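Local coordinates for gamma-glutamyltransferase 1 Threonine peptidase. MEROPS family T03 (PDB 7D9E), which catalyses transfer of gamma-glutamyl groups from donors such as glutathione to amino acids or amines, as in theanine synthesis, and also their hydrolysis, at the interface of chains B and A. Sequence-based numbering; all coordinates share one arbitrary frame. Chains: chain A, Gamma-glutamyltransferase 1 Threonine peptidase. MEROPS family T03; chain B, Gamma-glutamyltransferase 1 Threonine peptidase. MEROPS family T03.

The interface of chains B and A. Residues chain B 25-29; chain A 7-8, 11, 172, 174-175, 177.
B:Leu27 inserts its isobutyl group between two strand ends of chain A, one methyl turned to each. CD1 meets the CG1 methyl of A:Val7 at 3.7 Å. CD2 faces CG1 of A:Val172 at 3.9 Å. The leucine crosses both valines at about a right angle, and methyl meets methyl in each contact. Its CG stands anti to the carbonyl carbon and beside the backbone N (chi1 -54°), which points the fork away from the B:Leu27 carbonyl and towards chain A. In both valines CG1 lies anti to the backbone N, and it is this branch that reaches the leucine. Backbone completes the socket: CD1 also lies against CA of A:Gly11 and approaches the carbonyl O of A:Asp8 at 3.7 Å. CD2 packs 3.5 Å from the carbonyl O of A:Gly174 and against CA of A:Lys175. An alanine at B:Leu27 would probably open a gap between A:Val7 and A:Val172 and leave the start of chain B less firmly seated.

The contact caps one end of the strands 2-7, 168-173 and 176-181 of chain A, where the first modelled residues of chain B run as a loop towards their own strand 30-34. The two chains are the large and small subunits of a gamma-glutamyltranspeptidase, an N-terminal nucleophile hydrolase whose subunits arise by cleavage of one precursor. With its centre about 26 Å from the nucleophile A:Thr1, the patch probably serves subunit assembly and takes no direct part in catalysis. The side chains of B:Asp28 and A:Lys175 are incompletely modelled; the polar link seen here is between their backbones. The amide N of B:Asp28 donates to the carbonyl O of A:Lys175 at 2.8 Å, a nearly straight bond whose donor is tilted 21° from the carbonyl plane.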
loop_
_atom_site.group_PDB
_atom_site.type_symbol
_atom_site.label_atom_id
_atom_site.label_comp_id
_atom_site.label_asym_id
_atom_site.label_seq_id
_atom_site.Cartn_x
_atom_site.Cartn_y
_atom_site.Cartn_z
ATOM N N VAL B 25 5.170 -26.859 3.688
ATOM C CA VAL B 25 5.545 -27.069 5.080
ATOM C C VAL B 25 4.287 -27.183 5.923
ATOM O O VAL B 25 3.538 -26.212 6.055
ATOM C CB VAL B 25 6.435 -25.924 5.598
ATOM N N THR B 26 4.035 -28.357 6.490
ATOM C CA THR B 26 2.924 -28.501 7.432
ATOM C C THR B 26 3.229 -27.658 8.664
ATOM O O THR B 26 4.033 -28.037 9.516
ATOM C CB THR B 26 2.689 -29.955 7.808
ATOM O OG1 THR B 26 2.491 -30.738 6.628
ATOM C CG2 THR B 26 1.462 -30.063 8.711
ATOM N N LEU B 27 2.583 -26.505 8.764
ATOM C CA LEU B 27 2.677 -25.661 9.944
ATOM C C LEU B 27 1.602 -26.055 10.951
ATOM O O LEU B 27 0.665 -26.798 10.644
ATOM C CB LEU B 27 2.512 -24.192 9.566
ATOM C CG LEU B 27 3.451 -23.668 8.488
ATOM C CD1 LEU B 27 3.139 -22.228 8.124
ATOM C CD2 LEU B 27 4.894 -23.793 8.952
ATOM N N ASP B 28 1.749 -25.546 12.177
ATOM C CA ASP B 28 0.743 -25.738 13.221
ATOM C C ASP B 28 -0.386 -24.729 13.002
ATOM O O ASP B 28 -0.602 -23.794 13.777
ATOM C CB ASP B 28 1.371 -25.600 14.600
ATOM N N GLY B 29 -1.096 -24.916 11.894
ATOM C CA GLY B 29 -2.230 -24.078 11.549
ATOM C C GLY B 29 -1.885 -23.018 10.519
ATOM O O GLY B 29 -0.753 -22.895 10.044
ATOM N N VAL A 7 -1.176 -16.689 5.995
ATOM C CA VAL A 7 -0.381 -17.895 5.794
ATOM C C VAL A 7 -1.309 -19.078 6.039
ATOM O O VAL A 7 -2.052 -19.083 7.024
ATOM C CB VAL A 7 0.832 -17.958 6.745
ATOM C CG1 VAL A 7 1.615 -19.262 6.559
ATOM C CG2 VAL A 7 1.743 -16.766 6.509
ATOM N N ASP A 8 -1.265 -20.089 5.164
ATOM C CA ASP A 8 -2.060 -21.291 5.372
ATOM C C ASP A 8 -1.177 -22.404 5.931
ATOM O O ASP A 8 0.044 -22.273 6.009
ATOM C CB ASP A 8 -2.835 -21.685 4.104
ATOM C CG ASP A 8 -1.955 -22.235 2.988
ATOM O OD1 ASP A 8 -0.860 -22.765 3.244
ATOM O OD2 ASP A 8 -2.377 -22.111 1.823
ATOM N N GLY A 11 2.028 -23.627 4.413
ATOM C CA GLY A 11 3.111 -22.683 4.244
ATOM C C GLY A 11 2.974 -21.733 3.073
ATOM O O GLY A 11 3.922 -21.000 2.777
ATOM N N VAL A 172 6.731 -16.845 11.236
ATOM C CA VAL A 172 6.771 -18.296 11.285
ATOM C C VAL A 172 8.104 -18.693 11.894
ATOM O O VAL A 172 9.157 -18.242 11.429
ATOM C CB VAL A 172 6.617 -18.901 9.877
ATOM C CG1 VAL A 172 6.626 -20.415 9.963
ATOM C CG2 VAL A 172 5.352 -18.394 9.211
ATOM N N GLY A 174 9.754 -22.265 12.661
ATOM C CA GLY A 174 9.535 -23.686 12.513
ATOM C C GLY A 174 8.113 -23.944 12.068
ATOM O O GLY A 174 7.702 -23.480 10.995
ATOM N N LYS A 175 7.348 -24.656 12.889
ATOM C CA LYS A 175 5.946 -24.912 12.606
ATOM C C LYS A 175 5.011 -23.906 13.266
ATOM O O LYS A 175 3.819 -23.887 12.935
ATOM C CB LYS A 175 5.558 -26.319 13.080
ATOM N N LEU A 177 3.276 -20.311 14.463
ATOM C CA LEU A 177 2.898 -19.048 13.856
ATOM C C LEU A 177 2.521 -18.050 14.940
ATOM O O LEU A 177 1.998 -18.418 16.004
ATOM C CB LEU A 177 1.688 -19.231 12.925
ATOM C CG LEU A 177 1.930 -19.941 11.590
#